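Long-range contacts in putative L-alanine-DL-glutamate epimerase (PDB 3GO2), which binds magnesium ions and is probably a racemase or epimerase of the mandelate racemase type: residues A[17-21]-A[319-323]; A[65-69]-A[299-303]; A[106-111]-A[331-335]; A[157-161]-A[363-367]; A[286-292]-A[313-318]. All coordinates share one frame; numbering follows the deposited sequence. Where two conformers were deposited one is given.

Contact 1 (A[17-21]-A[319-323]); sequences WRNYH and NFYGH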
# COMPACT_ATOMS: atom_id res chain seq x y z
N TRP A 17 -6.15 9.14 47.55
CA TRP A 17 -5.28 9.96 46.69
C TRP A 17 -6.01 10.41 45.43
O TRP A 17 -5.42 11.02 44.53
CB TRP A 17 -4.04 9.15 46.32
CG TRP A 17 -4.36 7.86 45.64
CD1 TRP A 17 -4.75 6.70 46.23
CD2 TRP A 17 -4.32 7.60 44.23
NE1 TRP A 17 -4.96 5.73 45.28
CE2 TRP A 17 -4.71 6.26 44.05
CE3 TRP A 17 -4.00 8.37 43.12
CZ2 TRP A 17 -4.76 5.66 42.79
CZ3 TRP A 17 -4.06 7.78 41.87
CH2 TRP A 17 -4.45 6.45 41.71
N ARG A 18 -7.30 10.09 45.37
CA ARG A 18 -8.17 10.43 44.30
C ARG A 18 -9.60 10.32 44.84
O ARG A 18 -9.81 9.92 45.98
CB ARG A 18 -7.98 9.46 43.12
CG ARG A 18 -8.20 8.02 43.51
CD ARG A 18 -8.03 7.07 42.33
NE ARG A 18 -8.16 5.68 42.78
CZ ARG A 18 -8.13 4.62 41.98
NH1 ARG A 18 -7.96 4.77 40.66
NH2 ARG A 18 -8.25 3.40 42.50
N ASN A 19 -10.58 10.66 44.01
CA ASN A 19 -11.97 10.47 44.37
C ASN A 19 -12.60 9.41 43.51
O ASN A 19 -12.12 9.11 42.41
CB ASN A 19 -12.72 11.77 44.16
CG ASN A 19 -12.22 12.87 45.06
OD1 ASN A 19 -11.95 12.63 46.24
ND2 ASN A 19 -12.12 14.08 44.53
N TYR A 20 -13.71 8.87 44.00
CA TYR A 20 -14.59 8.07 43.16
C TYR A 20 -15.76 8.93 42.75
O TYR A 20 -16.17 9.79 43.50
CB TYR A 20 -15.16 6.90 43.92
CG TYR A 20 -14.21 5.80 44.31
CD1 TYR A 20 -13.02 5.54 43.62
CD2 TYR A 20 -14.56 4.93 45.34
CE1 TYR A 20 -12.20 4.51 43.99
CE2 TYR A 20 -13.74 3.90 45.69
CZ TYR A 20 -12.57 3.69 45.02
OH TYR A 20 -11.78 2.63 45.39
N HIS A 21 -16.30 8.67 41.57
CA HIS A 21 -17.50 9.34 41.11
C HIS A 21 -18.55 8.33 40.65
O HIS A 21 -18.21 7.27 40.16
CB HIS A 21 -17.19 10.26 39.92
CG HIS A 21 -16.16 11.30 40.21
ND1 HIS A 21 -16.49 12.63 40.40
CD2 HIS A 21 -14.81 11.23 40.29
CE1 HIS A 21 -15.39 13.33 40.60
NE2 HIS A 21 -14.35 12.51 40.55
N ASN A 319 -9.42 -1.82 34.55
CA ASN A 319 -10.18 -1.87 35.79
C ASN A 319 -9.28 -1.59 36.97
O ASN A 319 -8.57 -2.48 37.42
CB ASN A 319 -10.81 -3.25 35.94
CG ASN A 319 -11.70 -3.35 37.15
OD1 ASN A 319 -12.59 -2.52 37.33
ND2 ASN A 319 -11.46 -4.34 37.99
N PHE A 320 -9.31 -0.35 37.46
CA PHE A 320 -8.41 0.07 38.54
C PHE A 320 -9.06 1.13 39.45
O PHE A 320 -8.39 2.00 40.01
CB PHE A 320 -7.05 0.49 37.98
CG PHE A 320 -7.02 1.85 37.34
CD1 PHE A 320 -6.29 2.89 37.92
CD2 PHE A 320 -7.71 2.10 36.16
CE1 PHE A 320 -6.27 4.15 37.32
CE2 PHE A 320 -7.69 3.36 35.58
CZ PHE A 320 -6.98 4.37 36.16
N TYR A 321 -10.37 1.00 39.61
CA TYR A 321 -11.16 1.97 40.34
C TYR A 321 -11.82 1.25 41.52
O TYR A 321 -11.21 0.35 42.13
CB TYR A 321 -12.21 2.54 39.38
CG TYR A 321 -11.73 2.91 37.98
CD1 TYR A 321 -11.15 4.15 37.74
CD2 TYR A 321 -11.91 2.03 36.88
CE1 TYR A 321 -10.73 4.54 36.43
CE2 TYR A 321 -11.48 2.38 35.56
CZ TYR A 321 -10.90 3.65 35.35
OH TYR A 321 -10.49 4.06 34.08
N GLY A 322 -13.06 1.60 41.84
CA GLY A 322 -13.76 1.00 42.98
C GLY A 322 -14.47 -0.29 42.65
O GLY A 322 -14.43 -0.80 41.52
N HIS A 323 -15.16 -0.84 43.65
CA HIS A 323 -15.85 -2.13 43.46
C HIS A 323 -16.89 -2.09 42.38
O HIS A 323 -17.11 -3.09 41.71
CB HIS A 323 -16.54 -2.62 44.74
CG HIS A 323 -15.60 -3.15 45.78
ND1 HIS A 323 -14.32 -3.57 45.51
CD2 HIS A 323 -15.78 -3.32 47.12
CE1 HIS A 323 -13.76 -4.00 46.62
NE2 HIS A 323 -14.62 -3.86 47.61
O HOH W 1 -8.50 0.26 42.70
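The carbonyl oxygen Phe320 O is gripped end-on by both terminal nitrogens of Arg18, with Arg18 NH1 and NH2 each 2.9 Å from it. The N-H...O angles are 142° and 143°; the oxygen lies close to the guanidinium plane, and the nitrogens reach it from opposite faces of the carbonyl plane. Arg18 runs extended from CG to NE, which carries the group across to the 319-323 segment. Trp17 CZ2 lies over one guanidinium face, off its centre, and the Phe320 ring is turned 41° from that plane, with Phe320 CD1 3.7 Å from Arg18 NH1. A water accepts a weak bond from Arg18 NH2 and donates to Tyr321 O at 2.8 Å, and Arg348 also bonds Tyr321 O. Next along both segments, Tyr20 OH comes to 3.5 Å from Gly322 CA, while the hydroxyl is hydrogen-bonded to Glu352. Gly322 is the N-cap residue of helix 323-335. Strand 19-27 of the N-terminal domain thus meets the loop after barrel strand 314-317. Both terminal nitrogens of Arg18 are spent on one backbone carbonyl; with the Phe320 side chain about 3 Å from that of ligand-binding His125, this is consistent with the grip holding the 320 backbone beside the ligand-binding region.

Contact 2 (A[65-69]-A[299-303]); sequences HERFF and WQSMK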
# COMPACT_ATOMS: atom_id res chain seq x y z
N HIS A 65 -31.40 2.65 25.53
CA HIS A 65 -30.04 3.15 25.77
C HIS A 65 -29.30 3.47 24.49
O HIS A 65 -28.57 4.47 24.44
CB HIS A 65 -29.23 2.26 26.73
CG HIS A 65 -29.07 0.82 26.31
ND1 HIS A 65 -28.06 0.40 25.48
CD2 HIS A 65 -29.78 -0.29 26.64
CE1 HIS A 65 -28.14 -0.91 25.33
NE2 HIS A 65 -29.17 -1.36 26.02
N GLU A 66 -29.49 2.69 23.43
CA GLU A 66 -28.80 3.02 22.19
C GLU A 66 -29.39 4.27 21.53
O GLU A 66 -28.68 5.01 20.84
CB GLU A 66 -28.79 1.82 21.26
CG GLU A 66 -27.95 2.01 20.08
CD GLU A 66 -26.45 1.87 20.30
OE1 GLU A 66 -25.85 1.94 21.42
OE2 GLU A 66 -25.83 1.74 19.24
N ARG A 67 -30.67 4.54 21.77
CA ARG A 67 -31.25 5.83 21.35
C ARG A 67 -30.52 6.99 22.05
O ARG A 67 -30.14 7.99 21.41
CB ARG A 67 -32.74 5.90 21.67
CG ARG A 67 -33.44 7.16 21.16
CD ARG A 67 -34.59 7.56 22.10
NE ARG A 67 -34.10 7.93 23.42
CZ ARG A 67 -33.45 9.06 23.72
NH1 ARG A 67 -33.25 10.01 22.81
NH2 ARG A 67 -33.02 9.26 24.96
N PHE A 68 -30.37 6.89 23.36
CA PHE A 68 -29.63 7.93 24.12
C PHE A 68 -28.21 8.08 23.55
O PHE A 68 -27.73 9.20 23.34
CB PHE A 68 -29.56 7.64 25.62
CG PHE A 68 -28.45 8.41 26.32
CD1 PHE A 68 -28.59 9.74 26.59
CD2 PHE A 68 -27.24 7.80 26.57
CE1 PHE A 68 -27.57 10.48 27.17
CE2 PHE A 68 -26.18 8.53 27.16
CZ PHE A 68 -26.36 9.87 27.45
N PHE A 69 -27.53 6.97 23.32
CA PHE A 69 -26.18 7.04 22.82
C PHE A 69 -26.14 7.76 21.47
O PHE A 69 -25.31 8.65 21.24
CB PHE A 69 -25.54 5.65 22.70
CG PHE A 69 -24.14 5.72 22.17
CD1 PHE A 69 -23.08 5.99 23.02
CD2 PHE A 69 -23.90 5.56 20.83
CE1 PHE A 69 -21.80 6.10 22.51
CE2 PHE A 69 -22.62 5.71 20.32
CZ PHE A 69 -21.58 5.96 21.17
N TRP A 299 -21.97 -1.22 26.48
CA TRP A 299 -22.63 -1.60 25.23
C TRP A 299 -21.72 -1.27 24.07
O TRP A 299 -21.53 -2.07 23.16
CB TRP A 299 -23.98 -0.90 25.08
CG TRP A 299 -24.84 -1.48 24.02
CD1 TRP A 299 -25.11 -0.96 22.80
CD2 TRP A 299 -25.55 -2.72 24.10
NE1 TRP A 299 -25.97 -1.80 22.11
CE2 TRP A 299 -26.25 -2.88 22.90
CE3 TRP A 299 -25.70 -3.69 25.09
CZ2 TRP A 299 -27.06 -4.00 22.65
CZ3 TRP A 299 -26.50 -4.77 24.84
CH2 TRP A 299 -27.17 -4.91 23.64
N GLN A 300 -21.12 -0.08 24.11
CA GLN A 300 -20.16 0.29 23.09
C GLN A 300 -18.94 -0.65 23.12
O GLN A 300 -18.40 -0.99 22.07
CB GLN A 300 -19.72 1.75 23.26
CG GLN A 300 -20.84 2.79 23.27
CD GLN A 300 -21.88 2.57 22.19
OE1 GLN A 300 -21.53 2.43 21.02
NE2 GLN A 300 -23.15 2.48 22.59
N SER A 301 -18.54 -1.08 24.32
CA SER A 301 -17.40 -1.97 24.48
C SER A 301 -17.65 -3.33 23.87
O SER A 301 -16.71 -3.97 23.40
CB SER A 301 -17.01 -2.10 25.95
OG SER A 301 -16.69 -0.83 26.45
N MET A 302 -18.91 -3.80 23.87
CA MET A 302 -19.23 -5.06 23.19
C MET A 302 -18.96 -4.96 21.67
O MET A 302 -18.46 -5.90 21.03
CB MET A 302 -20.70 -5.49 23.46
CG MET A 302 -21.01 -5.80 24.92
SD MET A 302 -19.96 -6.99 25.81
CE MET A 302 -20.43 -8.47 24.87
N LYS A 303 -19.27 -3.79 21.09
CA LYS A 303 -18.99 -3.52 19.70
C LYS A 303 -17.47 -3.63 19.39
O LYS A 303 -17.05 -4.29 18.43
CB LYS A 303 -19.52 -2.14 19.30
CG LYS A 303 -21.03 -1.93 19.45
CD LYS A 303 -21.42 -0.50 19.11
CE LYS A 303 -22.89 -0.26 19.36
NZ LYS A 303 -23.25 1.20 19.11
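His65 turns the edge of its imidazole onto the indole face of Trp299, a T-shaped stack with ring planes at 77° and His65 CE1 3.4 Å from Trp299 CD2. A second flat pair packs as closely: Gln300 CD lies over the centre of the Phe69 ring, amide and ring planes only 3° apart, with Gln300 NE2 3.4 Å from Phe69 CG. The bend at chi2 of Gln300 folds its chain so that the amide lies flat there, and Gln300 CG adds a CH-pi contact to the same face. Between the stacks stands the Glu66 carboxylate, nearly coplanar with that amide. Glu66 OE1 accepts from Gln300 NE2 at 3.0 Å through its syn lone pair, and Glu66 OE2 takes Lys303 NZ at 2.6 Å in a salt bridge, also syn. Lys303 NZ also bonds Gln300 OE1, at 2.8 Å. Packing is looser toward the partly exposed Lys303, whose extended chain gives up little surface to helix 65-76 except at its tip. The two helix segments cross at -84° with axes 12.3 Å apart, so side chains bridge the gap. Helix 82-103 backs the contact, its Glu92 bonding Gln300 NE2, and a second subunit packs on Glu66, Trp299 and Lys303.

Contact 3 (A[106-111]-A[331-335]); sequences PCYELL and NFAAA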
# COMPACT_ATOMS: atom_id res chain seq x y z
N PRO A 106 -29.10 -10.05 35.90
CA PRO A 106 -27.76 -9.46 35.95
C PRO A 106 -27.45 -8.79 34.63
O PRO A 106 -27.98 -9.18 33.60
CB PRO A 106 -26.83 -10.66 36.12
CG PRO A 106 -27.71 -11.82 36.39
CD PRO A 106 -29.06 -11.53 35.91
N CYS A 107 -26.55 -7.82 34.63
CA CYS A 107 -26.29 -7.10 33.38
C CYS A 107 -25.77 -7.98 32.25
O CYS A 107 -26.10 -7.71 31.09
CB CYS A 107 -25.36 -5.93 33.61
SG CYS A 107 -26.24 -4.46 34.23
N TYR A 108 -25.01 -9.04 32.54
CA TYR A 108 -24.56 -9.92 31.45
C TYR A 108 -25.70 -10.54 30.64
O TYR A 108 -25.51 -10.94 29.50
CB TYR A 108 -23.57 -10.97 31.94
CG TYR A 108 -24.11 -11.96 32.97
CD1 TYR A 108 -25.06 -12.92 32.65
CD2 TYR A 108 -23.60 -11.97 34.27
CE1 TYR A 108 -25.51 -13.82 33.61
CE2 TYR A 108 -24.03 -12.87 35.22
CZ TYR A 108 -24.97 -13.80 34.89
OH TYR A 108 -25.39 -14.69 35.86
N GLU A 109 -26.91 -10.61 31.21
CA GLU A 109 -28.09 -11.11 30.51
C GLU A 109 -28.51 -10.17 29.37
O GLU A 109 -29.23 -10.57 28.47
CB GLU A 109 -29.25 -11.30 31.49
CG GLU A 109 -30.21 -12.41 31.13
CD GLU A 109 -29.51 -13.75 31.08
OE1 GLU A 109 -28.79 -14.01 30.09
OE2 GLU A 109 -29.64 -14.53 32.07
N LEU A 110 -28.08 -8.91 29.42
CA LEU A 110 -28.35 -7.96 28.36
C LEU A 110 -27.27 -8.03 27.29
O LEU A 110 -27.44 -7.49 26.19
CB LEU A 110 -28.39 -6.54 28.89
CG LEU A 110 -29.39 -6.22 29.98
CD1 LEU A 110 -29.29 -4.73 30.30
CD2 LEU A 110 -30.78 -6.61 29.56
N LEU A 111 -26.17 -8.68 27.60
CA LEU A 111 -24.96 -8.63 26.77
C LEU A 111 -24.70 -9.90 25.95
O LEU A 111 -23.61 -10.10 25.42
CB LEU A 111 -23.75 -8.33 27.65
CG LEU A 111 -23.78 -7.11 28.57
CD1 LEU A 111 -22.53 -7.01 29.46
CD2 LEU A 111 -23.98 -5.82 27.78
N ASN A 331 -19.22 -8.12 34.35
CA ASN A 331 -20.31 -8.46 33.47
C ASN A 331 -19.91 -8.45 31.99
O ASN A 331 -20.32 -9.31 31.22
CB ASN A 331 -21.53 -7.56 33.72
CG ASN A 331 -22.29 -7.97 34.97
OD1 ASN A 331 -23.22 -8.77 34.89
ND2 ASN A 331 -21.90 -7.44 36.13
N PHE A 332 -19.10 -7.47 31.59
CA PHE A 332 -18.48 -7.44 30.27
C PHE A 332 -17.64 -8.70 30.05
O PHE A 332 -17.77 -9.38 29.02
CB PHE A 332 -17.60 -6.21 30.18
CG PHE A 332 -16.73 -6.15 28.96
CD1 PHE A 332 -17.23 -5.73 27.73
CD2 PHE A 332 -15.39 -6.46 29.05
CE1 PHE A 332 -16.37 -5.65 26.60
CE2 PHE A 332 -14.55 -6.38 27.94
CZ PHE A 332 -15.04 -5.95 26.73
N ALA A 333 -16.79 -9.00 31.02
CA ALA A 333 -15.90 -10.16 30.93
C ALA A 333 -16.66 -11.50 30.85
O ALA A 333 -16.20 -12.45 30.21
CB ALA A 333 -14.96 -10.19 32.15
N ALA A 334 -17.81 -11.57 31.49
CA ALA A 334 -18.63 -12.76 31.42
C ALA A 334 -19.15 -13.12 30.03
O ALA A 334 -19.32 -14.30 29.70
CB ALA A 334 -19.79 -12.64 32.41
N ALA A 335 -19.41 -12.10 29.20
CA ALA A 335 -20.10 -12.24 27.95
C ALA A 335 -19.17 -12.26 26.71
O ALA A 335 -19.58 -12.69 25.62
CB ALA A 335 -21.13 -11.10 27.81
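Asn331 OD1 accepts the contact's one hydrogen bond between the segments, from Tyr108 N at 3.0 Å. The bond is bent, with an N-H...O angle of 140°, and the donor is tilted 25° from the amide's carbonyl plane. Cys107 N also lies near this oxygen but at a poor angle, which singles out the Tyr108 amide as the donor. The other end of the side chain is occupied too: Asn331 ND2 bonds Met327 O one turn back in its own helix, so the amide is held from both ends and its rotation is fixed.

The remaining contacts are van der Waals. Chi1 of Tyr108, 62°, swings the ring past the same oxygen, Tyr108 CD2 lying 3.3 Å from Asn331 OD1, and Pro106 CB lies over the rim of one face of that ring. Tyr108 CB meets Ala334 CB at 4.2 Å. Further along, Leu111 lies alongside the helix: Leu111 CB touches Ala335 CB at 3.8 Å, and Leu111 CD1 approaches Asn331 O at 3.6 Å. The backbones come closest at Tyr108 and Asn331, their CA atoms 4.9 Å apart.

The arrangement joins the two domains: a loop following helix 82-103 of the N-terminal capping domain is bound to helix 323-335 of the barrel domain, the two-domain architecture of the enolase superfamily.

Contact 4 (A[157-161]-A[363-367]); sequences RQFRA and QNGEL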
# COMPACT_ATOMS: atom_id res chain seq x y z
N ARG A 157 -1.21 -16.06 47.76
CA ARG A 157 -2.65 -15.80 47.71
C ARG A 157 -3.32 -16.37 46.44
O ARG A 157 -4.53 -16.16 46.22
CB ARG A 157 -2.92 -14.30 47.88
CG ARG A 157 -2.63 -13.76 49.30
CD ARG A 157 -2.72 -12.22 49.43
NE ARG A 157 -4.08 -11.70 49.27
CZ ARG A 157 -4.42 -10.42 49.36
NH1 ARG A 157 -3.51 -9.49 49.62
NH2 ARG A 157 -5.68 -10.05 49.20
N GLN A 158 -2.55 -17.11 45.64
CA GLN A 158 -3.03 -17.89 44.50
C GLN A 158 -3.36 -17.03 43.27
O GLN A 158 -4.10 -17.46 42.40
CB GLN A 158 -4.26 -18.73 44.88
CG GLN A 158 -4.04 -19.58 46.13
CD GLN A 158 -2.91 -20.55 45.95
OE1 GLN A 158 -1.85 -20.39 46.56
NE2 GLN A 158 -3.11 -21.55 45.10
N PHE A 159 -2.83 -15.81 43.23
CA PHE A 159 -2.99 -14.99 42.01
C PHE A 159 -2.01 -15.50 41.00
O PHE A 159 -0.92 -15.97 41.37
CB PHE A 159 -2.86 -13.50 42.31
CG PHE A 159 -4.04 -12.99 43.07
CD1 PHE A 159 -4.01 -12.91 44.46
CD2 PHE A 159 -5.24 -12.73 42.42
CE1 PHE A 159 -5.14 -12.50 45.17
CE2 PHE A 159 -6.36 -12.32 43.12
CZ PHE A 159 -6.32 -12.22 44.49
N ARG A 160 -2.44 -15.51 39.74
CA ARG A 160 -1.70 -16.16 38.67
C ARG A 160 -0.89 -15.18 37.85
O ARG A 160 -0.10 -15.61 36.99
CB ARG A 160 -2.66 -16.85 37.73
CG ARG A 160 -3.56 -17.89 38.41
CD ARG A 160 -4.70 -18.26 37.51
NE ARG A 160 -5.60 -19.21 38.17
CZ ARG A 160 -6.63 -19.81 37.58
NH1 ARG A 160 -6.91 -19.59 36.29
NH2 ARG A 160 -7.38 -20.65 38.28
N ALA A 161 -1.12 -13.89 38.07
CA ALA A 161 -0.46 -12.81 37.32
C ALA A 161 -0.48 -11.51 38.10
O ALA A 161 -1.41 -11.25 38.85
CB ALA A 161 -1.10 -12.63 35.96
N GLN A 363 -11.51 -16.40 44.05
CA GLN A 363 -11.15 -17.76 44.47
C GLN A 363 -10.15 -18.33 43.49
O GLN A 363 -10.39 -18.31 42.29
CB GLN A 363 -12.41 -18.62 44.53
CG GLN A 363 -12.19 -20.08 44.98
CD GLN A 363 -13.48 -20.91 44.88
OE1 GLN A 363 -14.59 -20.39 45.05
NE2 GLN A 363 -13.33 -22.20 44.58
N ASN A 364 -9.00 -18.79 44.00
CA ASN A 364 -7.96 -19.42 43.19
C ASN A 364 -7.58 -18.56 41.99
O ASN A 364 -7.48 -19.06 40.87
CB ASN A 364 -8.42 -20.80 42.70
CG ASN A 364 -7.29 -21.62 42.06
OD1 ASN A 364 -6.11 -21.41 42.33
ND2 ASN A 364 -7.66 -22.58 41.20
N GLY A 365 -7.43 -17.27 42.23
CA GLY A 365 -6.98 -16.35 41.22
C GLY A 365 -8.02 -15.92 40.21
O GLY A 365 -7.65 -15.36 39.18
N GLU A 366 -9.29 -16.20 40.48
CA GLU A 366 -10.35 -15.85 39.53
C GLU A 366 -11.43 -15.05 40.22
O GLU A 366 -11.67 -15.22 41.41
CB GLU A 366 -11.01 -17.09 38.93
CG GLU A 366 -10.04 -18.01 38.19
CD GLU A 366 -10.77 -19.12 37.48
OE1 GLU A 366 -11.60 -19.79 38.11
OE2 GLU A 366 -10.51 -19.32 36.28
N LEU A 367 -12.06 -14.14 39.47
CA LEU A 367 -13.19 -13.40 39.98
C LEU A 367 -14.47 -14.18 39.73
O LEU A 367 -14.70 -14.67 38.62
CB LEU A 367 -13.29 -12.03 39.28
CG LEU A 367 -14.51 -11.13 39.53
CD1 LEU A 367 -14.62 -10.67 40.99
CD2 LEU A 367 -14.44 -9.90 38.58
O HOH W 2 -6.95 -16.06 44.75
O HOH W 3 -4.39 -19.79 41.09
O HOH W 4 -5.04 -14.39 39.15
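Gly365 CA sits 3.3 Å from Gln158 O, and the two backbones are closest here, with Phe159 CA and Gly365 CA 4.3 Å apart. Gly365 makes this close approach to the carbonyl with a positive phi of 78°. Gly365 N is also near Gln158 O, but at a poor angle, and its partner is instead a water 2.8 Å away that donates on to Arg157 O.

Arg160 supplies the side-chain part. Extended from CG to NE, it lies across the turn, bringing Arg160 NH2 to 3.0 Å from Asn364 O. One face of its guanidinium lies against Glu366 CG, and Arg160 NH1 makes a long salt bridge to Glu366 OE2 at 3.6 Å, so the acid pairs with it only loosely.

Waters complete the shell. One accepts from Arg160 NE while lying near Gln158 O and Asn364 OD1; another accepts from Arg160 N and donates to Gly365 O at 2.8 Å. The polar links are therefore largely water-mediated, consistent with the exposed Gln158 and Asn364.

Two turns position these groups. Gln363 to Glu366 form a type I' beta turn, closed by Glu366 N to Gln363 O at 3.0 Å. Gln158 is the C-prime residue of a Schellman motif ending helix 144-156. The contact thus sets the exit from that helix, just before barrel strand 161-168, against the hairpin of strands 362-363 and 366-368, of which strand 366-368 pairs with strand 118-123.

Contact 5 (A[286-292]-A[313-318]); sequences VDVAIVD and INVAPH
Strands 288-291 and 314-317 are neighbouring parallel strands of the (beta/alpha) barrel, joined through helix 298-310 in a beta-alpha-beta crossover. Four backbone bonds zip them together: Ala289 N to Asn314 O, Ala316 N to Ala289 O at 3.0 Å, Val291 N to Ala316 O at 2.9 Å, and His318 N to Val291 O. The first is nearly straight and lies in the carbonyl plane. The strand axes diverge by 33°, consistent with the twist of a barrel sheet.

On the helix-facing side, Ala289, Val291 and Val315 interlock, with Val291 CG2 4.0 Å from Val315 CB; Ile313 CG2 covers Ala289 CB at 3.9 Å. Toward the barrel interior point Val288, Ile290 and Ala316, which pack on Trp243.

At the C-terminal end His318 ND1 donates to Asp292 OD1 at 2.7 Å. The imidazole is turned 88° from the carboxylate, which is met from above its plane, and the bond is bent, 135°. The His318 side chain turns away from its own N toward Asp292. Asp292 is held elsewhere as well: Tyr321 OH bonds OD1, and OD2 caps the following helix at Trp295 N.

The His318 side chain lies about 4 Å from a bound magnesium ion and about 3 Å from the side chain of the metal ligand Glu269. A histidine bonded to a carboxylate here, at the active-site end of the barrel, probably has its ring orientation set by Asp292.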
# COMPACT_ATOMS: atom_id res chain seq x y z
N VAL A 286 -1.03 -4.48 17.87
CA VAL A 286 -1.22 -5.11 19.20
C VAL A 286 -1.42 -6.62 19.20
O VAL A 286 -2.04 -7.20 18.30
CB VAL A 286 -2.38 -4.48 20.01
CG1 VAL A 286 -2.13 -2.97 20.25
CG2 VAL A 286 -3.70 -4.72 19.35
N ASP A 287 -0.87 -7.27 20.23
CA ASP A 287 -1.30 -8.61 20.57
C ASP A 287 -2.66 -8.60 21.29
O ASP A 287 -3.54 -9.44 21.01
CB ASP A 287 -0.27 -9.31 21.43
CG ASP A 287 1.00 -9.61 20.68
OD1 ASP A 287 1.09 -10.70 20.09
OD2 ASP A 287 1.90 -8.74 20.62
N VAL A 288 -2.78 -7.71 22.27
CA VAL A 288 -3.98 -7.61 23.12
C VAL A 288 -4.52 -6.20 23.13
O VAL A 288 -3.74 -5.26 23.24
CB VAL A 288 -3.64 -8.03 24.54
CG1 VAL A 288 -4.85 -7.84 25.48
CG2 VAL A 288 -3.14 -9.49 24.56
N ALA A 289 -5.83 -6.05 22.99
CA ALA A 289 -6.47 -4.75 23.08
C ALA A 289 -7.12 -4.56 24.43
O ALA A 289 -7.99 -5.35 24.82
CB ALA A 289 -7.47 -4.55 21.93
N ILE A 290 -6.66 -3.56 25.18
CA ILE A 290 -7.27 -3.20 26.45
C ILE A 290 -8.43 -2.26 26.18
O ILE A 290 -8.27 -1.27 25.46
CB ILE A 290 -6.25 -2.58 27.41
CG1 ILE A 290 -5.13 -3.61 27.68
CG2 ILE A 290 -6.93 -2.18 28.73
CD1 ILE A 290 -3.85 -2.96 28.16
N VAL A 291 -9.62 -2.59 26.69
CA VAL A 291 -10.82 -1.80 26.45
C VAL A 291 -11.28 -1.20 27.77
O VAL A 291 -11.47 -1.93 28.73
CB VAL A 291 -11.95 -2.65 25.86
CG1 VAL A 291 -13.20 -1.81 25.63
CG2 VAL A 291 -11.50 -3.34 24.53
N ASP A 292 -11.40 0.11 27.82
CA ASP A 292 -11.92 0.75 29.05
C ASP A 292 -13.43 0.89 28.89
O ASP A 292 -13.92 1.76 28.18
CB ASP A 292 -11.22 2.07 29.35
CG ASP A 292 -11.52 2.56 30.75
OD1 ASP A 292 -10.60 2.99 31.48
OD2 ASP A 292 -12.69 2.41 31.14
N ILE A 313 -7.99 -10.80 17.88
CA ILE A 313 -7.36 -10.14 19.00
C ILE A 313 -8.25 -10.31 20.22
O ILE A 313 -9.44 -10.04 20.16
CB ILE A 313 -7.20 -8.62 18.69
CG1 ILE A 313 -6.26 -8.41 17.51
CG2 ILE A 313 -6.73 -7.85 19.92
CD1 ILE A 313 -6.23 -6.98 16.99
N ASN A 314 -7.67 -10.78 21.33
CA ASN A 314 -8.39 -10.87 22.58
C ASN A 314 -8.27 -9.56 23.33
O ASN A 314 -7.31 -8.78 23.15
CB ASN A 314 -7.84 -12.04 23.42
CG ASN A 314 -8.27 -13.39 22.87
OD1 ASN A 314 -9.06 -13.45 21.94
ND2 ASN A 314 -7.71 -14.47 23.43
N VAL A 315 -9.27 -9.31 24.19
CA VAL A 315 -9.39 -8.01 24.87
C VAL A 315 -9.31 -8.18 26.37
O VAL A 315 -9.58 -9.27 26.91
CB VAL A 315 -10.72 -7.30 24.51
CG1 VAL A 315 -10.81 -7.10 23.01
CG2 VAL A 315 -11.93 -8.11 25.00
N ALA A 316 -8.91 -7.12 27.06
CA ALA A 316 -8.86 -7.13 28.52
C ALA A 316 -9.46 -5.83 29.03
O ALA A 316 -9.11 -4.77 28.56
CB ALA A 316 -7.42 -7.25 29.02
N PRO A 317 -10.36 -5.91 30.02
CA PRO A 317 -10.86 -4.65 30.59
C PRO A 317 -9.82 -3.86 31.37
O PRO A 317 -8.91 -4.45 31.99
CB PRO A 317 -11.95 -5.09 31.57
CG PRO A 317 -12.11 -6.49 31.40
CD PRO A 317 -11.07 -7.08 30.55
N HIS A 318 -9.95 -2.54 31.31
CA HIS A 318 -9.20 -1.62 32.14
C HIS A 318 -10.00 -1.43 33.43
O HIS A 318 -11.15 -0.96 33.42
CB HIS A 318 -9.04 -0.31 31.40
CG HIS A 318 -8.09 0.64 32.05
ND1 HIS A 318 -8.15 2.00 31.81
CD2 HIS A 318 -7.03 0.44 32.87
CE1 HIS A 318 -7.15 2.59 32.44
NE2 HIS A 318 -6.47 1.67 33.11
O HOH W 5 -4.79 -11.68 21.59

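How the contacts relate
Along the chain the first segments run in the order contact 1, 2, 3, 4, 5, and the second segments all fall within 299-367. Contacts 1, 2 and 3 each join the N-terminal domain to the barrel domain, at separate places: contacts 2 and 3 have centres 14 Å apart and touch through Met302 and Phe332, whereas the centre of contact 1 lies 23 and 21 Å from theirs. Contact 5 is central, touching contact 1 through Tyr321 OH and Asp292 OD1 (2.8 Å), contact 2 through Ser301, and contact 3 through Phe332. Contact 4 stands apart, touching none. Successive barrel elements 288-291, 298-310, 314-317 and 323-335 thus link the domain interface, in sequence and by touching side chains, to the magnesium-binding end of the barrel.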